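Local coordinates for Melibiose/raffinose/stachyose-binding protein MelE (Bacillus subtilis subsp. subtilis str. 168, PDB 4R6H) that binds melibiose, raffinose and stachyose and serves as the solute-binding component of an ABC transporter that imports these sugars, at residues Lys33-Tyr38 / Pro89-Thr94; Ser45-Phe50 / Leu68-Asn73; Tyr136-Ala141 / Tyr309-Trp314. All blocks are in the same frame, centred on the assembly; numbering follows the deposited sequence.

Contact 1 of 3, residues Lys33-Tyr38 / Pro89-Thr94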
loop_
_atom_site.group_PDB
_atom_site.type_symbol
_atom_site.label_atom_id
_atom_site.label_comp_id
_atom_site.label_asym_id
_atom_site.label_seq_id
_atom_site.Cartn_x
_atom_site.Cartn_y
_atom_site.Cartn_z
ATOM N N LYS A 33 -8.543 -3.130 -33.854
ATOM C CA LYS A 33 -7.570 -3.997 -33.182
ATOM C C LYS A 33 -7.810 -3.912 -31.671
ATOM O O LYS A 33 -8.271 -2.888 -31.174
ATOM C CB LYS A 33 -6.162 -3.558 -33.539
ATOM C CG LYS A 33 -5.785 -2.208 -32.962
ATOM C CD LYS A 33 -4.986 -1.398 -33.949
ATOM C CE LYS A 33 -3.575 -1.933 -34.062
ATOM N NZ LYS A 33 -2.632 -0.808 -34.261
ATOM N N THR A 34 -7.476 -4.981 -30.969
ATOM C CA THR A 34 -7.743 -5.067 -29.543
ATOM C C THR A 34 -6.497 -4.646 -28.783
ATOM O O THR A 34 -5.424 -5.157 -29.052
ATOM C CB THR A 34 -8.095 -6.498 -29.145
ATOM O OG1 THR A 34 -9.383 -6.833 -29.700
ATOM C CG2 THR A 34 -8.166 -6.629 -27.638
ATOM N N LEU A 35 -6.657 -3.755 -27.807
ATOM C CA LEU A 35 -5.545 -3.338 -26.918
ATOM C C LEU A 35 -5.917 -3.927 -25.557
ATOM O O LEU A 35 -6.962 -3.587 -24.990
ATOM C CB LEU A 35 -5.485 -1.816 -26.855
ATOM C CG LEU A 35 -4.431 -1.252 -25.859
ATOM C CD1 LEU A 35 -3.034 -1.486 -26.369
ATOM C CD2 LEU A 35 -4.653 0.230 -25.635
ATOM N N THR A 36 -5.109 -4.887 -25.085
ATOM C CA THR A 36 -5.443 -5.599 -23.873
ATOM C C THR A 36 -4.742 -4.975 -22.676
ATOM O O THR A 36 -3.534 -4.714 -22.715
ATOM C CB THR A 36 -5.068 -7.081 -23.957
ATOM O OG1 THR A 36 -3.692 -7.209 -24.324
ATOM C CG2 THR A 36 -5.943 -7.806 -25.002
ATOM N N ILE A 37 -5.532 -4.729 -21.640
ATOM C CA ILE A 37 -5.034 -4.059 -20.424
ATOM C C ILE A 37 -5.449 -4.874 -19.201
ATOM O O ILE A 37 -6.640 -5.216 -19.036
ATOM C CB ILE A 37 -5.646 -2.666 -20.261
ATOM C CG1 ILE A 37 -5.470 -1.861 -21.539
ATOM C CG2 ILE A 37 -5.061 -1.948 -19.022
ATOM C CD1 ILE A 37 -5.881 -0.408 -21.452
ATOM N N TYR A 38 -4.476 -5.222 -18.355
ATOM C CA TYR A 38 -4.754 -5.904 -17.086
ATOM C C TYR A 38 -4.574 -4.906 -15.937
ATOM O O TYR A 38 -3.614 -4.112 -15.951
ATOM C CB TYR A 38 -3.770 -7.056 -16.843
ATOM C CG TYR A 38 -4.151 -8.441 -17.327
ATOM C CD1 TYR A 38 -4.882 -8.636 -18.483
ATOM C CD2 TYR A 38 -3.701 -9.556 -16.608
ATOM C CE1 TYR A 38 -5.209 -9.935 -18.908
ATOM C CE2 TYR A 38 -4.021 -10.844 -17.004
ATOM C CZ TYR A 38 -4.760 -11.030 -18.151
ATOM O OH TYR A 38 -5.047 -12.330 -18.520
ATOM N N PRO A 89 -0.231 -9.218 -21.635
ATOM C CA PRO A 89 -1.112 -8.198 -22.128
ATOM C C PRO A 89 -0.295 -7.026 -22.648
ATOM O O PRO A 89 0.864 -6.839 -22.268
ATOM C CB PRO A 89 -1.875 -7.767 -20.862
ATOM C CG PRO A 89 -1.551 -8.780 -19.817
ATOM C CD PRO A 89 -0.198 -9.234 -20.164
ATOM N N ASP A 90 -0.920 -6.195 -23.473
ATOM C CA ASP A 90 -0.216 -5.017 -24.014
ATOM C C ASP A 90 0.174 -4.045 -22.889
ATOM O O ASP A 90 1.259 -3.497 -22.865
ATOM C CB ASP A 90 -1.056 -4.311 -25.062
ATOM C CG ASP A 90 -1.460 -5.244 -26.217
ATOM O OD1 ASP A 90 -0.559 -5.938 -26.752
ATOM O OD2 ASP A 90 -2.678 -5.308 -26.510
ATOM N N LEU A 91 -0.749 -3.903 -21.961
ATOM C CA LEU A 91 -0.537 -3.058 -20.778
ATOM C C LEU A 91 -0.937 -3.866 -19.553
ATOM O O LEU A 91 -1.965 -4.566 -19.572
ATOM C CB LEU A 91 -1.404 -1.817 -20.859
ATOM C CG LEU A 91 -0.998 -0.748 -21.870
ATOM C CD1 LEU A 91 -2.155 0.194 -22.200
ATOM C CD2 LEU A 91 0.202 0.035 -21.381
ATOM N N PHE A 92 -0.175 -3.718 -18.489
ATOM C CA PHE A 92 -0.457 -4.462 -17.265
ATOM C C PHE A 92 -0.036 -3.653 -16.038
ATOM O O PHE A 92 0.774 -2.765 -16.089
ATOM C CB PHE A 92 0.190 -5.851 -17.300
ATOM C CG PHE A 92 1.651 -5.833 -17.574
ATOM C CD1 PHE A 92 2.131 -5.850 -18.886
ATOM C CD2 PHE A 92 2.558 -5.755 -16.544
ATOM C CE1 PHE A 92 3.494 -5.785 -19.118
ATOM C CE2 PHE A 92 3.923 -5.722 -16.789
ATOM C CZ PHE A 92 4.379 -5.727 -18.074
ATOM N N ASP A 93 -0.615 -4.030 -14.914
ATOM C CA ASP A 93 -0.379 -3.374 -13.622
ATOM C C ASP A 93 0.742 -4.099 -12.887
ATOM O O ASP A 93 0.693 -5.342 -12.677
ATOM C CB ASP A 93 -1.690 -3.451 -12.873
ATOM C CG ASP A 93 -1.755 -2.608 -11.579
ATOM O OD1 ASP A 93 -0.725 -2.092 -11.119
ATOM O OD2 ASP A 93 -2.913 -2.528 -11.039
ATOM N N THR A 94 1.780 -3.368 -12.510
ATOM C CA THR A 94 2.860 -3.984 -11.759
ATOM C C THR A 94 2.631 -4.021 -10.234
ATOM O O THR A 94 3.342 -4.741 -9.544
ATOM C CB THR A 94 4.204 -3.310 -12.078
ATOM O OG1 THR A 94 4.127 -1.920 -11.773
ATOM C CG2 THR A 94 4.518 -3.447 -13.563
HETATM O O HOH W 1 -3.876 -7.415 -27.640
#
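T34 is linked to D90 by a water that donates to its carbonyl oxygen and to OD2 of the carboxylate. L35 meets the 89-94 segment through both methyls, CD1 lying 3.7 Å from CB of D90 and CD2 near CD1 of L91. The carboxylate of D90 takes the backbone N-H of T36 almost head-on, N to OD2 2.8 Å at 173°, on its anti side and somewhat out of its plane, while S317 holds OD1. In one of its two conformers T36 sets OG1 between its own N and carbonyl carbon (chi1 54°), where it accepts the D90 N-H. With an alanine at D90 the T36 N-H and the S317 hydroxyl would probably lose their partner, and the water an acceptor. Two neighbouring strands of the N-terminal lobe, in the periplasmic-binding-protein fold of this family, meet here through a single bridge, I37 to L91. L91 N binds T36 O, and Y38 N binds L91 O at 2.9 Å. I37 and L91 point the same way, their CD1 methyls 3.8 Å apart, and both touch F326 of helix 320-331. Across Y38, CG of P89 sits over the ring face, 3.7 Å from its centroid, while R82 binds the phenol oxygen.

Contact 2 of 3, residues Ser45-Phe50 / Leu68-Asn73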
loop_
_atom_site.group_PDB
_atom_site.type_symbol
_atom_site.label_atom_id
_atom_site.label_comp_id
_atom_site.label_asym_id
_atom_site.label_seq_id
_atom_site.Cartn_x
_atom_site.Cartn_y
_atom_site.Cartn_z
ATOM N N SER A 45 -15.772 2.136 -8.179
ATOM C CA SER A 45 -15.429 3.481 -8.668
ATOM C C SER A 45 -14.212 3.370 -9.581
ATOM O O SER A 45 -14.141 3.992 -10.631
ATOM C CB SER A 45 -15.119 4.493 -7.561
ATOM O OG SER A 45 -14.049 4.065 -6.735
ATOM N N GLU A 46 -13.263 2.527 -9.171
ATOM C CA GLU A 46 -12.030 2.412 -9.961
ATOM C C GLU A 46 -12.325 1.760 -11.282
ATOM O O GLU A 46 -11.930 2.251 -12.366
ATOM C CB GLU A 46 -11.016 1.577 -9.214
ATOM C CG GLU A 46 -10.499 2.271 -7.992
ATOM C CD GLU A 46 -9.759 1.410 -7.036
ATOM O OE1 GLU A 46 -9.808 0.154 -7.093
ATOM O OE2 GLU A 46 -9.141 2.051 -6.176
ATOM N N ARG A 47 -12.980 0.602 -11.222
ATOM C CA ARG A 47 -13.266 -0.108 -12.442
ATOM C C ARG A 47 -14.142 0.691 -13.384
ATOM O O ARG A 47 -13.886 0.696 -14.585
ATOM C CB ARG A 47 -13.855 -1.493 -12.116
ATOM C CG ARG A 47 -12.907 -2.350 -11.336
ATOM C CD ARG A 47 -13.393 -3.778 -11.218
ATOM N NE ARG A 47 -12.460 -4.613 -10.453
ATOM C CZ ARG A 47 -12.692 -5.883 -10.105
ATOM N NH1 ARG A 47 -13.827 -6.496 -10.464
ATOM N NH2 ARG A 47 -11.781 -6.553 -9.421
ATOM N N ASP A 48 -15.212 1.309 -12.880
ATOM C CA ASP A 48 -16.106 2.088 -13.728
ATOM C C ASP A 48 -15.408 3.309 -14.358
ATOM O O ASP A 48 -15.603 3.619 -15.514
ATOM C CB ASP A 48 -17.360 2.536 -12.960
ATOM C CG ASP A 48 -18.196 1.363 -12.446
ATOM O OD1 ASP A 48 -17.935 0.202 -12.847
ATOM O OD2 ASP A 48 -19.102 1.611 -11.603
ATOM N N THR A 49 -14.572 4.002 -13.590
ATOM C CA THR A 49 -13.885 5.141 -14.099
ATOM C C THR A 49 -12.855 4.740 -15.165
ATOM O O THR A 49 -12.686 5.459 -16.147
ATOM C CB THR A 49 -13.228 5.962 -12.956
ATOM O OG1 THR A 49 -14.255 6.446 -12.080
ATOM C CG2 THR A 49 -12.431 7.135 -13.479
ATOM N N PHE A 50 -12.127 3.648 -14.923
ATOM C CA PHE A 50 -11.186 3.149 -15.908
ATOM C C PHE A 50 -11.923 2.790 -17.214
ATOM O O PHE A 50 -11.463 3.191 -18.291
ATOM C CB PHE A 50 -10.370 2.000 -15.308
ATOM C CG PHE A 50 -8.978 1.796 -15.902
ATOM C CD1 PHE A 50 -8.543 2.461 -17.054
ATOM C CD2 PHE A 50 -8.110 0.892 -15.314
ATOM C CE1 PHE A 50 -7.286 2.226 -17.565
ATOM C CE2 PHE A 50 -6.846 0.658 -15.829
ATOM C CZ PHE A 50 -6.445 1.306 -16.967
ATOM N N LEU A 68 -10.323 -4.388 -21.275
ATOM C CA LEU A 68 -9.918 -4.148 -19.895
ATOM C C LEU A 68 -10.295 -5.347 -19.052
ATOM O O LEU A 68 -11.463 -5.772 -19.029
ATOM C CB LEU A 68 -10.631 -2.910 -19.336
ATOM C CG LEU A 68 -9.833 -1.653 -19.079
ATOM C CD1 LEU A 68 -10.809 -0.564 -18.629
ATOM C CD2 LEU A 68 -8.703 -1.922 -18.076
ATOM N N HIS A 69 -9.304 -5.895 -18.355
ATOM C CA HIS A 69 -9.471 -7.052 -17.490
ATOM C C HIS A 69 -9.134 -6.702 -16.064
ATOM O O HIS A 69 -8.061 -6.134 -15.794
ATOM C CB HIS A 69 -8.503 -8.144 -17.908
ATOM C CG HIS A 69 -8.756 -8.691 -19.271
ATOM N ND1 HIS A 69 -9.165 -9.991 -19.481
ATOM C CD2 HIS A 69 -8.653 -8.125 -20.499
ATOM C CE1 HIS A 69 -9.305 -10.201 -20.779
ATOM N NE2 HIS A 69 -9.004 -9.086 -21.418
ATOM N N PHE A 70 -9.999 -7.129 -15.147
ATOM C CA PHE A 70 -9.794 -7.019 -13.706
ATOM C C PHE A 70 -9.862 -8.421 -13.085
ATOM O O PHE A 70 -10.874 -8.778 -12.495
ATOM C CB PHE A 70 -10.840 -6.109 -13.082
ATOM C CG PHE A 70 -10.881 -4.723 -13.679
ATOM C CD1 PHE A 70 -9.954 -3.765 -13.312
ATOM C CD2 PHE A 70 -11.867 -4.363 -14.598
ATOM C CE1 PHE A 70 -10.005 -2.487 -13.836
ATOM C CE2 PHE A 70 -11.897 -3.076 -15.145
ATOM C CZ PHE A 70 -10.948 -2.147 -14.773
ATOM N N PRO A 71 -8.774 -9.189 -13.193
ATOM C CA PRO A 71 -8.759 -10.606 -12.750
ATOM C C PRO A 71 -8.926 -10.830 -11.247
ATOM O O PRO A 71 -9.070 -11.976 -10.824
ATOM C CB PRO A 71 -7.363 -11.093 -13.163
ATOM C CG PRO A 71 -6.876 -10.150 -14.168
ATOM C CD PRO A 71 -7.516 -8.829 -13.875
ATOM N N GLY A 72 -8.849 -9.784 -10.434
ATOM C CA GLY A 72 -8.957 -9.935 -8.976
ATOM C C GLY A 72 -7.942 -10.902 -8.394
ATOM O O GLY A 72 -6.735 -10.768 -8.617
ATOM N N ASN A 73 -8.413 -11.877 -7.619
ATOM C CA ASN A 73 -7.503 -12.801 -6.934
ATOM C C ASN A 73 -6.707 -13.693 -7.871
ATOM O O ASN A 73 -5.707 -14.264 -7.459
ATOM C CB ASN A 73 -8.280 -13.684 -5.928
ATOM C CG ASN A 73 -8.783 -12.908 -4.723
ATOM O OD1 ASN A 73 -8.177 -11.919 -4.290
ATOM N ND2 ASN A 73 -9.895 -13.365 -4.161
HETATM O O HOH W 2 -12.595 -9.331 -9.753
#
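The helical turn 45-50 packs over the end of strand 64-69 and the loop that follows, its backbone coming nearest at R47 and F70 (CA to CA 7.8 Å). R47 lies along F70, the two side chains running past each other in opposite directions. The arginine's CG is centred over the phenyl face, 3.7 Å from the ring centroid in a CH-pi contact. Because the chain is extended from CG to NE (chi3 -180°), the guanidinium is carried beyond the ring to F70 CB, where NE comes within 3.4 Å, the guanidinium plane only 12° from that of the phenyl. M41 O accepts the NE hydrogen, which probably limits the turning of the head group, and a water links NH2 with F70 O. F50 is directed inward, its CG anti to the backbone N (chi1 -153°). CD2 of L68 lies over one face of the F50 ring, toward its rim, 4.0 Å from the centroid, and F50 CD2 meets the rim of F70 near that ring's plane, 4.1 Å from CE1. This is the packing of a right-handed beta-alpha-beta crossover, helix 44-60 leaning on the parallel strands 33-38 and 64-69 that it connects.

Contact 3 of 3, residues Tyr136-Ala141 / Tyr309-Trp314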
loop_
_atom_site.group_PDB
_atom_site.type_symbol
_atom_site.label_atom_id
_atom_site.label_comp_id
_atom_site.label_asym_id
_atom_site.label_seq_id
_atom_site.Cartn_x
_atom_site.Cartn_y
_atom_site.Cartn_z
ATOM N N TYR A 136 4.041 3.605 -15.676
ATOM C CA TYR A 136 3.341 4.862 -15.422
ATOM C C TYR A 136 2.490 4.692 -14.185
ATOM O O TYR A 136 1.636 3.788 -14.127
ATOM C CB TYR A 136 2.456 5.235 -16.635
ATOM C CG TYR A 136 1.463 6.323 -16.305
ATOM C CD1 TYR A 136 1.871 7.625 -16.063
ATOM C CD2 TYR A 136 0.123 6.011 -16.138
ATOM C CE1 TYR A 136 0.954 8.590 -15.707
ATOM C CE2 TYR A 136 -0.806 6.965 -15.799
ATOM C CZ TYR A 136 -0.370 8.264 -15.574
ATOM O OH TYR A 136 -1.304 9.230 -15.227
ATOM N N PRO A 137 2.702 5.545 -13.173
ATOM C CA PRO A 137 1.902 5.474 -11.956
ATOM C C PRO A 137 0.564 6.188 -12.060
ATOM O O PRO A 137 0.508 7.415 -12.137
ATOM C CB PRO A 137 2.805 6.140 -10.911
ATOM C CG PRO A 137 3.542 7.174 -11.724
ATOM C CD PRO A 137 3.754 6.578 -13.095
ATOM N N ILE A 138 -0.514 5.439 -12.085
ATOM C CA ILE A 138 -1.833 6.036 -12.123
ATOM C C ILE A 138 -2.045 6.859 -10.830
ATOM O O ILE A 138 -2.659 7.919 -10.813
ATOM C CB ILE A 138 -2.891 4.944 -12.257
ATOM C CG1 ILE A 138 -2.847 4.350 -13.656
ATOM C CG2 ILE A 138 -4.284 5.423 -11.836
ATOM C CD1 ILE A 138 -3.649 3.080 -13.808
ATOM N N ASN A 139 -1.512 6.348 -9.741
ATOM C CA ASN A 139 -1.701 6.946 -8.430
ATOM C C ASN A 139 -0.523 6.563 -7.566
ATOM O O ASN A 139 0.486 6.041 -8.075
ATOM C CB ASN A 139 -3.029 6.541 -7.783
ATOM C CG ASN A 139 -3.166 5.067 -7.582
ATOM O OD1 ASN A 139 -2.257 4.287 -7.883
ATOM N ND2 ASN A 139 -4.296 4.653 -7.002
ATOM N N GLN A 140 -0.619 6.810 -6.267
ATOM C CA GLN A 140 0.410 6.369 -5.356
ATOM C C GLN A 140 -0.173 6.153 -3.980
ATOM O O GLN A 140 -1.098 6.848 -3.597
ATOM C CB GLN A 140 1.517 7.404 -5.261
ATOM C CG GLN A 140 1.043 8.798 -4.939
ATOM C CD GLN A 140 2.199 9.773 -4.778
ATOM O OE1 GLN A 140 3.052 9.593 -3.870
ATOM N NE2 GLN A 140 2.244 10.778 -5.632
ATOM N N ALA A 141 0.413 5.221 -3.258
ATOM C CA ALA A 141 -0.031 4.896 -1.924
ATOM C C ALA A 141 0.883 5.556 -0.906
ATOM O O ALA A 141 2.120 5.545 -1.084
ATOM C CB ALA A 141 -0.012 3.397 -1.685
ATOM N N TYR A 309 -1.365 1.444 -8.338
ATOM C CA TYR A 309 -1.763 0.956 -9.663
ATOM C C TYR A 309 -0.868 1.573 -10.699
ATOM O O TYR A 309 -0.671 2.780 -10.728
ATOM C CB TYR A 309 -3.220 1.314 -9.963
ATOM C CG TYR A 309 -4.202 0.845 -8.946
ATOM C CD1 TYR A 309 -4.212 -0.457 -8.500
ATOM C CD2 TYR A 309 -5.112 1.728 -8.419
ATOM C CE1 TYR A 309 -5.170 -0.880 -7.585
ATOM C CE2 TYR A 309 -6.044 1.326 -7.504
ATOM C CZ TYR A 309 -6.043 0.022 -7.078
ATOM O OH TYR A 309 -6.960 -0.456 -6.147
ATOM N N THR A 310 -0.368 0.741 -11.626
ATOM C CA THR A 310 0.438 1.244 -12.718
ATOM C C THR A 310 -0.021 0.708 -14.065
ATOM O O THR A 310 -0.819 -0.228 -14.121
ATOM C CB THR A 310 1.934 0.893 -12.582
ATOM O OG1 THR A 310 2.102 -0.516 -12.806
ATOM C CG2 THR A 310 2.495 1.259 -11.205
ATOM N N LEU A 311 0.449 1.363 -15.108
ATOM C CA LEU A 311 0.340 0.892 -16.488
ATOM C C LEU A 311 1.774 0.736 -16.958
ATOM O O LEU A 311 2.482 1.727 -17.160
ATOM C CB LEU A 311 -0.409 1.898 -17.395
ATOM C CG LEU A 311 -1.911 1.893 -17.174
ATOM C CD1 LEU A 311 -2.584 3.143 -17.727
ATOM C CD2 LEU A 311 -2.572 0.645 -17.800
ATOM N N ALA A 312 2.183 -0.514 -17.162
ATOM C CA ALA A 312 3.435 -0.887 -17.778
ATOM C C ALA A 312 3.112 -1.475 -19.144
ATOM O O ALA A 312 2.089 -2.148 -19.312
ATOM C CB ALA A 312 4.149 -1.924 -16.930
ATOM N N ALA A 313 3.934 -1.174 -20.139
ATOM C CA ALA A 313 3.735 -1.705 -21.498
ATOM C C ALA A 313 4.651 -2.886 -21.669
ATOM O O ALA A 313 5.814 -2.889 -21.249
ATOM C CB ALA A 313 4.029 -0.640 -22.552
ATOM N N TRP A 314 4.149 -3.908 -22.332
ATOM C CA TRP A 314 5.012 -5.039 -22.661
ATOM C C TRP A 314 5.957 -4.640 -23.806
ATOM O O TRP A 314 5.487 -4.225 -24.858
ATOM C CB TRP A 314 4.157 -6.194 -23.107
ATOM C CG TRP A 314 4.929 -7.435 -23.468
ATOM C CD1 TRP A 314 6.148 -7.823 -22.997
ATOM C CD2 TRP A 314 4.483 -8.461 -24.357
ATOM N NE1 TRP A 314 6.502 -9.050 -23.553
ATOM C CE2 TRP A 314 5.488 -9.463 -24.371
ATOM C CE3 TRP A 314 3.340 -8.639 -25.115
ATOM C CZ2 TRP A 314 5.385 -10.622 -25.175
ATOM C CZ3 TRP A 314 3.216 -9.838 -25.909
ATOM C CH2 TRP A 314 4.236 -10.781 -25.910
HETATM O O HOH W 3 1.264 3.545 -8.788
#
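Y136 and L311 exchange two backbone bonds, each 2.9 Å from N to O, as an antiparallel hydrogen-bonded pair. They differ in approach: L311 N lies in the carbonyl plane of Y136, whereas Y136 N stands above that of L311, 40° out of it. P137 and T310 follow as the non-hydrogen-bonded pair, and I138 N then binds Y309 O with a more bent geometry. This backbone pairing makes 136-137 an outermost strand, within this chain, of a three-stranded antiparallel sheet whose centre is 310-313 and whose far strand is 91-92. Past the strand, the side chain of N139 takes over from the backbone. Its first torsion sets CG between N and the carbonyl carbon (chi1 60°), bringing OD1 3.0 Å from Y309 N, in the amide carbonyl plane. ND2 approaches CD2 of the Y309 ring to 3.4 Å, amide and ring planes 18° apart. I138 brings its CD1 methyl to 4.0 Å from L311 CG. A water bridges the carbonyls of N139 and Y309. Farther out, T343 receives ND2 of N139, D93 OD1 takes the N-H of T310, and T94 binds the T310 hydroxyl. Helix 320-331 packs on Y136 through I327 and on L311 through M330.

How the contacts relate
The three contacts cluster on one side of the chain's centre, in the lobe that begins with strand 33-38, their centres 12 to 14 Å apart. Contact 2 is nested in the loop closed by contact 1; contact 3 opens later and brings in strand 310-313 from far along the sequence. Strand 33-38 of contact 1 and strand 64-69 of contact 2 are neighbours in a parallel pair, joined where I37 O meets H69 N at 2.8 Å. Strand 91-92 of contact 1 neighbours 310-313 of contact 3 in the antiparallel sheet. F50 and L311 also pack together, tying contact 2 to contact 3. The lobe is thus assembled from early and late chain segments, as in other two-lobed solute-binding proteins.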